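Dihydrodipicolinate synthase (Agrobacterium tumefaciens, PDB 3B4U) probably catalyses the aldol condensation of pyruvate with aspartate semialdehyde that opens the diaminopimelate route to lysine, as its dihydrodipicolinate synthase family does. Local coordinates at residues A10-F15 and P248-L253; N36-V41 and F216-V221; L104-Y109 and T145-S150; S114-F119 and V154-A159. All blocks are in the same frame, centred on the assembly; numbering follows the deposited sequence.

Interaction 1 of 4, residues A10-F15 and P248-L253; sequences ALTTPF and PAVKVL
Lys-251 NZ is the best-held polar atom, with three firm partners: Thr-13 O in the facing segment, the carboxylate of Glu-49 in a salt bridge, and Asp-265 O. Lys-251 NZ to Thr-13 O is 2.7 Å, and the bond lies in the carbonyl plane, with a C=O...donor angle of 158°. Water 1 adds a weak fourth link, since it accepts from Phe-15 N at 2.9 Å and only distantly from the ammonium. The geometry of the chain explains the reach: Lys-251 leaves helix 246-258 with CG anti to the carbonyl carbon (chi1 -70°), and a bend at chi3 (109°) turns CE and NZ to Thr-13 O. On the way its CG runs past the methyl of Thr-12, 3.7 Å from Thr-12 CG2, the two side chains pointing in opposite senses. The same methyl meets Val-250 CG1 at 3.9 Å, so the one methyl touches two successive helix residues. Phe-15 crosses the lysine at about a right angle, its CE2 3.5 Å from Lys-251 NZ, while Thr-13 O lies over one ring face, near the rim. The side chain of Thr-13 starts away from the helix, and its OG1 bonds to Gly-48 O. With all touching residues buried, the nearby Glu-49 carboxylate and two carbonyl oxygens would be expected to keep Lys-251 protonated. In the fold, the contact ties the loop after strand 6-10, at the C-terminal end of the parallel barrel, to helix 246-258; helix 23-35 backs Thr-12 and Thr-13 through His-29 and Met-26, and helix 275-289 packs on Val-252 and Leu-253.

Interaction 2 of 4, residues N36-V41 and F216-V221; sequences NGCDSV and FLTQEV
Asn-36 leaves helical geometry at the end of helix 23-35 and Gly-37 follows with phi 131°, a turn that brings the CA atoms of Asn-36 and Gly-37 within 5.9 Å of Thr-218 CA and 5.7 Å of Gln-219 CA, respectively. This close approach is made at the start of helix 218-225, for which Leu-217 occupies the N-cap position. Thr-218 carries most of the packing: its CB lies 3.8 Å from Asn-36 CB, and its methyl, anti to the backbone N, enters the turn with CG2 3.3 Å from Asn-36 O and 3.7 Å from Cys-38 SG. The hydroxyl, beside the backbone N, takes up the polar side. Thr-218 OG1 bonds to Ala-214 O and accepts from water 2, which in turn accepts from Asn-36 ND2 at 2.9 Å. Gln-219 supplies the direct polar bond. Its chain folds at chi2, so that NE2 comes back over the turn and donates to Asn-36 O at 2.9 Å, nearly straight at 164°. The acceptor lies close to the Gln-219 amide plane, but the donor stands 52° above the carbonyl plane. Gly-37 CA is 3.9 Å from Gln-219 NE2, and the bare alpha carbon leaves room for that amide. Asn-36 is thus held twice, its backbone O directly by Gln-219 and its side-chain ND2 through water 2 to Thr-218, while part of the contact stays open to solvent. It joins the turn between helix 23-35 and strand 40-43 to helix 218-225; strand 6-10 backs Cys-38 and Thr-218 through Leu-7, and Arg-222 of the same helix reaches Gly-37 O and Asp-39.

Interaction 3 of 4, residues L104-Y109 and T145-S150; sequences LAPPSY and TMVTLS
Apolar packing carries the contact. The Pro-106 ring slides against Val-147 in the opposite direction, with Pro-106 CG 3.6 Å from Val-147 CG1, the branch anti to the backbone N. The same ring carbon also touches Leu-149 CD2, at 4.0 Å, so one proline corner is pressed against two branched side chains of the facing segment. The other valine branch, CG2, points toward Pro-107 O, 3.5 Å away. Farther along, Ser-108 and Thr-145 meet through their carbons, CB to CB at 4.0 Å, and their CA atoms are the closest pair across the segments. Polar bonds within the contact are few. Thr-145 OG1, set between the backbone N and the carbonyl carbon (chi1 60°), accepts from Val-147 N at 3.1 Å, an ST turn that fixes the chain just where Met-146 leaves the helix with positive phi. Water 3 lies within hydrogen-bonding distance of two carbonyls that do not meet directly, 2.7 Å from Ser-108 O and 2.8 Å from Thr-145 O. Contacts with the surroundings extend the pattern: Ser-108 N bonds to Asp-82, Pro-106 and Val-147 both pack on Leu-118 of helix 115-129, and Tyr-109 OH bonds to Thr-46 of the second subunit, consistent with the tyrosine that crosses between subunits into the active site in this family. The chemistry implies a buried joint without a direct hydrogen bond between the segments, its shape set by the Pro-106 ring and branched side chains, with a water close to two of its peptide oxygens and the Ser-108 side chain about 4 Å from a bound magnesium ion.

Interaction 4 of 4, residues S114-F119 and V154-A159; sequences SDDGLF and VGRLKA
Arg-156 and Asp-116 form the first shell, a salt bridge in which NH1 and NH2 converge end-on on one oxygen: Arg-156 NH1 lies 2.9 Å and Arg-156 NH2 3.0 Å from Asp-116 OD1. The bonds are bent, 144° and 137°, and the carboxylate stands almost upright (89°) to the guanidinium plane. Phe-119 lines the same arginine: its CB lies over one face of the guanidinium, while the ring runs nearly parallel to that plane. Anti to its backbone N, the ring extends toward the other helix, where its edge meets Arg-156 O, 3.6 Å from Phe-119 CE1, and Phe-119 CD1 touches Leu-157 CD2 at 3.8 Å. A bend at chi3 of Arg-156 brings the guanidinium back over the start of helix 115-129. Water 4 sits in the guanidinium plane, accepting from Arg-156 NH1 and donating to Asp-115 OD2, 2.8 Å away; that carboxylate is also bonded to Ser-150. Farther out, Ser-114 caps the helix through Ser-114 OG, which accepts from Gly-117 N at 3.0 Å and so sets the first turn bearing Asp-115 and Asp-116. Position near a helix N-terminus probably favours the ionised carboxylates. The two helices follow strands 101-104 and 136-140, and the axes of 115-119 and 154-159 approach to 10.6 Å: neighbouring outer helices of a TIM barrel, set side by side and running in roughly the same direction.

The four contacts form two touching pairs. Interactions 1 and 2 meet where Phe-216 of the latter packs on helix 246-258, its CZ 3.6 Å from Leu-253 CD1. Interactions 3 and 4 are joined more closely: Ser-150 OG lies 2.7 Å from Asp-115 OD2, probably a hydrogen bond, and Leu-118 CD1 is 3.6 Å from Val-147 CG1. The pairs do not touch; interactions 1 and 3 stay about 12 Å apart at their nearest atoms. Yet their loops, 10-15 and 104-109, both leave C-terminal ends of barrel strands, where active sites of this fold lie, and both interactions 3 and 4 border the second subunit.

Interaction 1 of 4, residues A10-F15 and P248-L253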
loop_
_atom_site.group_PDB
_atom_site.type_symbol
_atom_site.label_atom_id
_atom_site.label_comp_id
_atom_site.label_asym_id
_atom_site.label_seq_id
_atom_site.Cartn_x
_atom_site.Cartn_y
_atom_site.Cartn_z
ATOM N N ALA B 10 13.840 -7.862 -12.950
ATOM C CA ALA B 10 13.071 -7.087 -11.977
ATOM C C ALA B 10 14.017 -5.946 -11.609
ATOM O O ALA B 10 14.763 -6.004 -10.637
ATOM C CB ALA B 10 12.709 -7.957 -10.748
ATOM N N LEU B 11 14.041 -4.899 -12.435
ATOM C CA LEU B 11 15.184 -3.998 -12.479
ATOM C C LEU B 11 15.318 -3.227 -11.171
ATOM O O LEU B 11 14.371 -2.621 -10.688
ATOM C CB LEU B 11 15.028 -3.005 -13.640
ATOM C CG LEU B 11 16.326 -2.393 -14.111
ATOM C CD1 LEU B 11 17.136 -3.381 -14.941
ATOM C CD2 LEU B 11 16.059 -1.092 -14.876
ATOM N N THR B 12 16.530 -3.173 -10.648
ATOM C CA THR B 12 16.843 -2.329 -9.505
ATOM C C THR B 12 16.856 -0.853 -9.925
ATOM O O THR B 12 17.196 -0.505 -11.057
ATOM C CB THR B 12 18.198 -2.765 -8.918
ATOM O OG1 THR B 12 19.158 -2.961 -9.968
ATOM C CG2 THR B 12 18.063 -4.073 -8.150
ATOM N N THR B 13 16.519 -0.006 -8.955
ATOM C CA THR B 13 16.432 1.433 -9.155
ATOM C C THR B 13 17.582 2.069 -8.396
ATOM O O THR B 13 17.633 1.941 -7.172
ATOM C CB THR B 13 15.103 1.986 -8.643
ATOM O OG1 THR B 13 14.013 1.338 -9.321
ATOM C CG2 THR B 13 15.002 3.489 -8.876
ATOM N N PRO B 14 18.510 2.764 -9.084
ATOM C CA PRO B 14 19.639 3.386 -8.411
ATOM C C PRO B 14 19.295 4.781 -7.929
ATOM O O PRO B 14 18.678 5.546 -8.657
ATOM C CB PRO B 14 20.718 3.428 -9.500
ATOM C CG PRO B 14 19.944 3.604 -10.786
ATOM C CD PRO B 14 18.586 2.930 -10.542
ATOM N N PHE B 15 19.741 5.113 -6.722
ATOM C CA PHE B 15 19.538 6.432 -6.129
ATOM C C PHE B 15 20.867 7.142 -5.891
ATOM O O PHE B 15 21.825 6.544 -5.434
ATOM C CB PHE B 15 18.797 6.335 -4.800
ATOM C CG PHE B 15 17.520 5.580 -4.908
ATOM C CD1 PHE B 15 16.421 6.126 -5.571
ATOM C CD2 PHE B 15 17.402 4.302 -4.369
ATOM C CE1 PHE B 15 15.227 5.406 -5.708
ATOM C CE2 PHE B 15 16.227 3.602 -4.499
ATOM C CZ PHE B 15 15.147 4.149 -5.169
ATOM N N PRO B 248 17.637 -4.996 -0.746
ATOM C CA PRO B 248 18.964 -4.445 -0.476
ATOM C C PRO B 248 20.120 -5.435 -0.793
ATOM O O PRO B 248 21.159 -5.023 -1.298
ATOM C CB PRO B 248 18.877 -4.066 1.007
ATOM C CG PRO B 248 17.392 -3.789 1.255
ATOM C CD PRO B 248 16.729 -4.850 0.409
ATOM N N ALA B 249 19.931 -6.728 -0.536
ATOM C CA ALA B 249 20.964 -7.715 -0.851
ATOM C C ALA B 249 21.181 -7.904 -2.347
ATOM O O ALA B 249 22.303 -8.033 -2.806
ATOM C CB ALA B 249 20.669 -9.047 -0.171
ATOM N N VAL B 250 20.102 -7.891 -3.126
ATOM C CA VAL B 250 20.250 -7.923 -4.562
ATOM C C VAL B 250 21.082 -6.750 -5.054
ATOM O O VAL B 250 21.986 -6.892 -5.882
ATOM C CB VAL B 250 18.846 -7.911 -5.236
ATOM C CG1 VAL B 250 18.953 -7.596 -6.717
ATOM C CG2 VAL B 250 18.169 -9.256 -5.065
ATOM N N LYS B 251 20.795 -5.561 -4.520
ATOM C CA LYS B 251 21.565 -4.379 -4.909
ATOM C C LYS B 251 23.050 -4.485 -4.557
ATOM O O LYS B 251 23.909 -4.078 -5.337
ATOM C CB LYS B 251 20.918 -3.129 -4.328
ATOM C CG LYS B 251 19.577 -2.774 -4.994
ATOM C CD LYS B 251 18.939 -1.514 -4.375
ATOM C CE LYS B 251 18.998 -0.354 -5.346
ATOM N NZ LYS B 251 18.365 0.853 -4.768
ATOM N N VAL B 252 23.349 -5.077 -3.404
ATOM C CA VAL B 252 24.751 -5.333 -3.037
ATOM C C VAL B 252 25.438 -6.168 -4.125
ATOM O O VAL B 252 26.558 -5.903 -4.493
ATOM C CB VAL B 252 24.826 -6.064 -1.659
ATOM C CG1 VAL B 252 26.195 -6.682 -1.423
ATOM C CG2 VAL B 252 24.470 -5.161 -0.497
ATOM N N LEU B 253 24.743 -7.166 -4.656
ATOM C CA LEU B 253 25.342 -8.018 -5.676
ATOM C C LEU B 253 25.396 -7.376 -7.054
ATOM O O LEU B 253 26.305 -7.664 -7.819
ATOM C CB LEU B 253 24.689 -9.401 -5.671
ATOM C CG LEU B 253 25.056 -10.192 -4.402
ATOM C CD1 LEU B 253 24.341 -11.535 -4.393
ATOM C CD2 LEU B 253 26.572 -10.440 -4.290
HETATM O O HOH W 1 21.037 2.889 -5.396
#

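Interaction 2 of 4, residues N36-V41 and F216-V221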
loop_
_atom_site.group_PDB
_atom_site.type_symbol
_atom_site.label_atom_id
_atom_site.label_comp_id
_atom_site.label_asym_id
_atom_site.label_seq_id
_atom_site.Cartn_x
_atom_site.Cartn_y
_atom_site.Cartn_z
ATOM N N ASN B 36 22.753 -8.871 -21.836
ATOM C CA ASN B 36 23.213 -10.106 -21.225
ATOM C C ASN B 36 22.159 -11.191 -21.166
ATOM O O ASN B 36 22.422 -12.239 -20.580
ATOM C CB ASN B 36 23.737 -9.830 -19.827
ATOM C CG ASN B 36 25.080 -9.141 -19.838
ATOM O OD1 ASN B 36 25.806 -9.189 -20.850
ATOM N ND2 ASN B 36 25.414 -8.464 -18.747
ATOM N N GLY B 37 20.980 -10.989 -21.754
ATOM C CA GLY B 37 20.019 -12.071 -21.880
ATOM C C GLY B 37 18.605 -11.803 -21.468
ATOM O O GLY B 37 17.777 -12.672 -21.608
ATOM N N CYS B 38 18.278 -10.610 -20.989
ATOM C CA CYS B 38 16.884 -10.316 -20.729
ATOM C C CYS B 38 16.180 -9.964 -22.027
ATOM O O CYS B 38 16.687 -9.200 -22.859
ATOM C CB CYS B 38 16.728 -9.156 -19.753
ATOM S SG CYS B 38 17.281 -9.538 -18.076
ATOM N N ASP B 39 14.971 -10.465 -22.151
ATOM C CA ASP B 39 14.046 -10.090 -23.210
ATOM C C ASP B 39 13.360 -8.750 -22.957
ATOM O O ASP B 39 12.933 -8.079 -23.875
ATOM C CB ASP B 39 13.004 -11.215 -23.380
ATOM C CG ASP B 39 13.671 -12.528 -23.704
ATOM O OD1 ASP B 39 14.292 -12.601 -24.788
ATOM O OD2 ASP B 39 13.627 -13.492 -22.929
ATOM N N SER B 40 13.248 -8.377 -21.691
ATOM C CA SER B 40 12.647 -7.117 -21.280
ATOM C C SER B 40 13.196 -6.730 -19.934
ATOM O O SER B 40 13.896 -7.501 -19.283
ATOM C CB SER B 40 11.113 -7.240 -21.233
ATOM O OG SER B 40 10.702 -8.112 -20.200
ATOM N N VAL B 41 12.829 -5.526 -19.499
ATOM C CA VAL B 41 13.063 -5.093 -18.140
ATOM C C VAL B 41 11.761 -4.646 -17.529
ATOM O O VAL B 41 10.950 -3.977 -18.170
ATOM C CB VAL B 41 14.156 -3.969 -18.091
ATOM C CG1 VAL B 41 15.525 -4.490 -18.536
ATOM C CG2 VAL B 41 13.768 -2.713 -18.910
ATOM N N PHE B 216 22.034 -9.430 -11.792
ATOM C CA PHE B 216 23.464 -9.659 -11.626
ATOM C C PHE B 216 23.950 -11.018 -12.073
ATOM O O PHE B 216 25.163 -11.196 -12.100
ATOM C CB PHE B 216 23.929 -9.312 -10.196
ATOM C CG PHE B 216 23.296 -10.161 -9.150
ATOM C CD1 PHE B 216 23.862 -11.381 -8.790
ATOM C CD2 PHE B 216 22.154 -9.768 -8.500
ATOM C CE1 PHE B 216 23.280 -12.191 -7.858
ATOM C CE2 PHE B 216 21.565 -10.588 -7.562
ATOM C CZ PHE B 216 22.140 -11.809 -7.237
ATOM N N LEU B 217 23.061 -11.940 -12.429
ATOM C CA LEU B 217 23.417 -13.258 -12.991
ATOM C C LEU B 217 22.484 -13.514 -14.174
ATOM O O LEU B 217 21.713 -14.483 -14.205
ATOM C CB LEU B 217 23.350 -14.375 -11.951
ATOM C CG LEU B 217 24.484 -14.409 -10.928
ATOM C CD1 LEU B 217 24.080 -15.331 -9.754
ATOM C CD2 LEU B 217 25.786 -14.873 -11.566
ATOM N N THR B 218 22.483 -12.601 -15.131
ATOM C CA THR B 218 21.484 -12.643 -16.199
ATOM C C THR B 218 21.514 -13.934 -17.010
ATOM O O THR B 218 20.475 -14.568 -17.198
ATOM C CB THR B 218 21.617 -11.438 -17.127
ATOM O OG1 THR B 218 21.636 -10.224 -16.360
ATOM C CG2 THR B 218 20.449 -11.430 -18.084
ATOM N N GLN B 219 22.704 -14.303 -17.502
ATOM C CA GLN B 219 22.799 -15.513 -18.307
ATOM C C GLN B 219 22.378 -16.759 -17.546
ATOM O O GLN B 219 21.717 -17.641 -18.094
ATOM C CB GLN B 219 24.218 -15.675 -18.853
ATOM C CG GLN B 219 24.451 -14.896 -20.116
ATOM C CD GLN B 219 23.725 -15.536 -21.283
ATOM O OE1 GLN B 219 23.978 -16.707 -21.614
ATOM N NE2 GLN B 219 22.855 -14.794 -21.941
ATOM N N GLU B 220 22.745 -16.821 -16.283
ATOM C CA GLU B 220 22.416 -17.986 -15.481
ATOM C C GLU B 220 20.907 -18.121 -15.276
ATOM O O GLU B 220 20.325 -19.201 -15.373
ATOM C CB GLU B 220 23.125 -17.936 -14.114
ATOM C CG GLU B 220 24.641 -18.094 -14.186
ATOM C CD GLU B 220 25.427 -16.864 -14.588
ATOM O OE1 GLU B 220 24.847 -15.776 -14.819
ATOM O OE2 GLU B 220 26.662 -17.007 -14.683
ATOM N N VAL B 221 20.242 -17.008 -15.015
ATOM C CA VAL B 221 18.788 -17.028 -14.880
ATOM C C VAL B 221 18.130 -17.320 -16.227
ATOM O O VAL B 221 17.127 -18.016 -16.269
ATOM C CB VAL B 221 18.231 -15.756 -14.206
ATOM C CG1 VAL B 221 16.721 -15.843 -14.099
ATOM C CG2 VAL B 221 18.850 -15.562 -12.805
HETATM O O HOH W 2 23.579 -8.329 -16.523
#

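Interaction 3 of 4, residues L104-Y109 and T145-S150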
loop_
_atom_site.group_PDB
_atom_site.type_symbol
_atom_site.label_atom_id
_atom_site.label_comp_id
_atom_site.label_asym_id
_atom_site.label_seq_id
_atom_site.Cartn_x
_atom_site.Cartn_y
_atom_site.Cartn_z
ATOM N N LEU B 104 0.638 -5.979 -12.444
ATOM C CA LEU B 104 -0.358 -5.351 -11.596
ATOM C C LEU B 104 -0.579 -6.125 -10.315
ATOM O O LEU B 104 -1.109 -7.234 -10.308
ATOM C CB LEU B 104 -1.674 -5.224 -12.360
ATOM C CG LEU B 104 -2.814 -4.516 -11.641
ATOM C CD1 LEU B 104 -2.494 -3.061 -11.301
ATOM C CD2 LEU B 104 -4.099 -4.613 -12.465
ATOM N N ALA B 105 -0.202 -5.504 -9.207
ATOM C CA ALA B 105 -0.489 -6.061 -7.906
ATOM C C ALA B 105 -1.940 -5.795 -7.533
ATOM O O ALA B 105 -2.499 -4.777 -7.906
ATOM C CB ALA B 105 0.435 -5.472 -6.831
ATOM N N PRO B 106 -2.543 -6.692 -6.746
ATOM C CA PRO B 106 -3.805 -6.333 -6.093
ATOM C C PRO B 106 -3.538 -5.205 -5.082
ATOM O O PRO B 106 -2.406 -5.000 -4.670
ATOM C CB PRO B 106 -4.206 -7.615 -5.368
ATOM C CG PRO B 106 -2.877 -8.219 -5.012
ATOM C CD PRO B 106 -1.992 -7.958 -6.209
ATOM N N PRO B 107 -4.589 -4.502 -4.683
ATOM C CA PRO B 107 -4.451 -3.497 -3.656
ATOM C C PRO B 107 -3.984 -4.141 -2.338
ATOM O O PRO B 107 -4.349 -5.279 -2.038
ATOM C CB PRO B 107 -5.863 -2.923 -3.581
ATOM C CG PRO B 107 -6.766 -4.073 -3.985
ATOM C CD PRO B 107 -5.994 -4.729 -5.058
ATOM N N SER B 108 -3.192 -3.410 -1.554
ATOM C CA SER B 108 -2.407 -3.985 -0.468
ATOM C C SER B 108 -2.488 -3.192 0.830
ATOM O O SER B 108 -1.588 -3.293 1.674
ATOM C CB SER B 108 -0.946 -4.172 -0.933
ATOM O OG SER B 108 -0.286 -2.955 -1.233
ATOM N N TYR B 109 -3.550 -2.421 1.004
ATOM C CA TYR B 109 -3.787 -1.729 2.273
ATOM C C TYR B 109 -4.739 -2.548 3.150
ATOM O O TYR B 109 -4.346 -3.079 4.193
ATOM C CB TYR B 109 -4.273 -0.300 2.004
ATOM C CG TYR B 109 -4.392 0.542 3.256
ATOM C CD1 TYR B 109 -3.314 1.251 3.789
ATOM C CD2 TYR B 109 -5.583 0.617 3.952
ATOM C CE1 TYR B 109 -3.462 2.022 4.931
ATOM C CE2 TYR B 109 -5.720 1.379 5.108
ATOM C CZ TYR B 109 -4.669 2.062 5.589
ATOM O OH TYR B 109 -4.788 2.838 6.743
ATOM N N THR B 145 2.366 -8.490 -0.214
ATOM C CA THR B 145 1.094 -7.789 -0.210
ATOM C C THR B 145 0.094 -8.328 0.826
ATOM O O THR B 145 -0.872 -7.668 1.131
ATOM C CB THR B 145 0.413 -7.877 -1.575
ATOM O OG1 THR B 145 0.199 -9.264 -1.840
ATOM C CG2 THR B 145 1.218 -7.221 -2.682
ATOM N N MET B 146 0.300 -9.578 1.281
ATOM C CA MET B 146 -0.652 -10.336 2.075
ATOM C C MET B 146 -1.985 -10.500 1.348
ATOM O O MET B 146 -3.014 -10.634 1.977
ATOM C CB MET B 146 -0.791 -9.756 3.485
ATOM C CG MET B 146 0.517 -9.815 4.274
ATOM S SD MET B 146 0.420 -9.117 6.008
ATOM C CE MET B 146 2.004 -9.695 6.667
ATOM N N VAL B 147 -1.909 -10.538 0.011
ATOM C CA VAL B 147 -3.068 -10.812 -0.837
ATOM C C VAL B 147 -2.677 -11.919 -1.807
ATOM O O VAL B 147 -1.830 -11.773 -2.663
ATOM C CB VAL B 147 -3.544 -9.557 -1.575
ATOM C CG1 VAL B 147 -4.766 -9.924 -2.404
ATOM C CG2 VAL B 147 -3.839 -8.421 -0.587
ATOM N N THR B 148 -3.253 -13.078 -1.605
ATOM C CA THR B 148 -3.083 -14.180 -2.526
ATOM C C THR B 148 -4.068 -14.066 -3.663
ATOM O O THR B 148 -5.212 -13.742 -3.452
ATOM C CB THR B 148 -3.296 -15.495 -1.776
ATOM O OG1 THR B 148 -2.276 -15.624 -0.763
ATOM C CG2 THR B 148 -3.224 -16.688 -2.709
ATOM N N LEU B 149 -3.598 -14.356 -4.864
ATOM C CA LEU B 149 -4.465 -14.504 -6.028
ATOM C C LEU B 149 -4.674 -15.989 -6.263
ATOM O O LEU B 149 -3.812 -16.687 -6.781
ATOM C CB LEU B 149 -3.862 -13.807 -7.247
ATOM C CG LEU B 149 -3.434 -12.350 -7.068
ATOM C CD1 LEU B 149 -2.854 -11.805 -8.366
ATOM C CD2 LEU B 149 -4.570 -11.499 -6.545
ATOM N N SER B 150 -5.820 -16.487 -5.859
ATOM C CA SER B 150 -6.093 -17.906 -5.952
ATOM C C SER B 150 -6.167 -18.375 -7.396
ATOM O O SER B 150 -6.429 -17.597 -8.312
ATOM C CB SER B 150 -7.396 -18.243 -5.238
ATOM O OG SER B 150 -8.492 -17.748 -5.983
HETATM O O HOH W 3 0.074 -5.323 2.308
#

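Interaction 4 of 4, residues S114-F119 and V154-A159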
loop_
_atom_site.group_PDB
_atom_site.type_symbol
_atom_site.label_atom_id
_atom_site.label_comp_id
_atom_site.label_asym_id
_atom_site.label_seq_id
_atom_site.Cartn_x
_atom_site.Cartn_y
_atom_site.Cartn_z
ATOM N N SER B 114 -11.461 -10.718 0.123
ATOM C CA SER B 114 -12.050 -11.885 -0.525
ATOM C C SER B 114 -11.731 -11.948 -2.012
ATOM O O SER B 114 -11.462 -10.945 -2.661
ATOM C CB SER B 114 -13.561 -11.894 -0.337
ATOM O OG SER B 114 -14.168 -10.869 -1.062
ATOM N N ASP B 115 -11.841 -13.150 -2.584
ATOM C CA ASP B 115 -11.726 -13.307 -4.025
ATOM C C ASP B 115 -12.769 -12.459 -4.747
ATOM O O ASP B 115 -12.469 -11.865 -5.776
ATOM C CB ASP B 115 -11.899 -14.764 -4.453
ATOM C CG ASP B 115 -10.695 -15.615 -4.183
ATOM O OD1 ASP B 115 -9.828 -15.225 -3.376
ATOM O OD2 ASP B 115 -10.619 -16.702 -4.795
ATOM N N ASP B 116 -14.004 -12.410 -4.237
ATOM C CA ASP B 116 -15.020 -11.608 -4.879
ATOM C C ASP B 116 -14.618 -10.124 -4.906
ATOM O O ASP B 116 -14.788 -9.444 -5.900
ATOM C CB ASP B 116 -16.362 -11.791 -4.184
ATOM C CG ASP B 116 -17.004 -13.134 -4.435
ATOM O OD1 ASP B 116 -16.559 -13.885 -5.329
ATOM O OD2 ASP B 116 -17.999 -13.427 -3.753
ATOM N N GLY B 117 -14.117 -9.621 -3.786
ATOM C CA GLY B 117 -13.648 -8.259 -3.712
ATOM C C GLY B 117 -12.526 -7.973 -4.695
ATOM O O GLY B 117 -12.498 -6.945 -5.362
ATOM N N LEU B 118 -11.603 -8.911 -4.797
ATOM C CA LEU B 118 -10.494 -8.766 -5.750
ATOM C C LEU B 118 -10.975 -8.814 -7.206
ATOM O O LEU B 118 -10.533 -8.019 -8.023
ATOM C CB LEU B 118 -9.457 -9.844 -5.500
ATOM C CG LEU B 118 -8.688 -9.683 -4.197
ATOM C CD1 LEU B 118 -7.877 -10.922 -3.940
ATOM C CD2 LEU B 118 -7.767 -8.423 -4.221
ATOM N N PHE B 119 -11.899 -9.729 -7.532
ATOM C CA PHE B 119 -12.427 -9.778 -8.886
ATOM C C PHE B 119 -13.033 -8.426 -9.254
ATOM O O PHE B 119 -12.796 -7.892 -10.322
ATOM C CB PHE B 119 -13.491 -10.892 -9.037
ATOM C CG PHE B 119 -14.057 -10.951 -10.416
ATOM C CD1 PHE B 119 -13.382 -11.599 -11.424
ATOM C CD2 PHE B 119 -15.212 -10.255 -10.723
ATOM C CE1 PHE B 119 -13.865 -11.589 -12.711
ATOM C CE2 PHE B 119 -15.691 -10.222 -12.010
ATOM C CZ PHE B 119 -15.009 -10.877 -13.002
ATOM N N VAL B 154 -7.762 -16.374 -10.608
ATOM C CA VAL B 154 -7.084 -16.259 -11.915
ATOM C C VAL B 154 -8.020 -16.775 -13.016
ATOM O O VAL B 154 -8.155 -16.135 -14.038
ATOM C CB VAL B 154 -5.750 -16.977 -11.920
ATOM C CG1 VAL B 154 -5.188 -17.039 -13.313
ATOM C CG2 VAL B 154 -4.754 -16.293 -10.966
ATOM N N GLY B 155 -8.714 -17.890 -12.771
ATOM C CA GLY B 155 -9.655 -18.432 -13.766
ATOM C C GLY B 155 -10.793 -17.470 -14.047
ATOM O O GLY B 155 -11.179 -17.312 -15.186
ATOM N N ARG B 156 -11.357 -16.842 -13.017
ATOM C CA ARG B 156 -12.415 -15.865 -13.193
ATOM C C ARG B 156 -11.938 -14.687 -14.013
ATOM O O ARG B 156 -12.631 -14.162 -14.854
ATOM C CB ARG B 156 -13.025 -15.423 -11.862
ATOM C CG ARG B 156 -13.746 -16.548 -11.132
ATOM C CD ARG B 156 -14.013 -16.221 -9.684
ATOM N NE ARG B 156 -14.990 -15.147 -9.558
ATOM C CZ ARG B 156 -15.344 -14.602 -8.397
ATOM N NH1 ARG B 156 -14.713 -14.919 -7.276
ATOM N NH2 ARG B 156 -16.299 -13.697 -8.348
ATOM N N LEU B 157 -10.721 -14.213 -13.734
ATOM C CA LEU B 157 -10.158 -13.094 -14.469
ATOM C C LEU B 157 -9.903 -13.455 -15.932
ATOM O O LEU B 157 -10.199 -12.668 -16.824
ATOM C CB LEU B 157 -8.871 -12.616 -13.795
ATOM C CG LEU B 157 -9.062 -11.979 -12.417
ATOM C CD1 LEU B 157 -7.671 -11.774 -11.747
ATOM C CD2 LEU B 157 -9.828 -10.708 -12.493
ATOM N N LYS B 158 -9.314 -14.619 -16.160
ATOM C CA LYS B 158 -9.037 -15.065 -17.529
ATOM C C LYS B 158 -10.319 -15.198 -18.332
ATOM O O LYS B 158 -10.373 -14.805 -19.485
ATOM C CB LYS B 158 -8.306 -16.392 -17.474
ATOM C CG LYS B 158 -7.854 -16.914 -18.802
ATOM C CD LYS B 158 -7.131 -18.240 -18.674
ATOM C CE LYS B 158 -8.063 -19.454 -18.732
ATOM N NZ LYS B 158 -7.279 -20.705 -18.511
ATOM N N ALA B 159 -11.354 -15.771 -17.726
ATOM C CA ALA B 159 -12.638 -15.982 -18.415
ATOM C C ALA B 159 -13.290 -14.668 -18.775
ATOM O O ALA B 159 -13.835 -14.530 -19.865
ATOM C CB ALA B 159 -13.564 -16.830 -17.543
HETATM O O HOH W 4 -12.653 -16.952 -6.774
#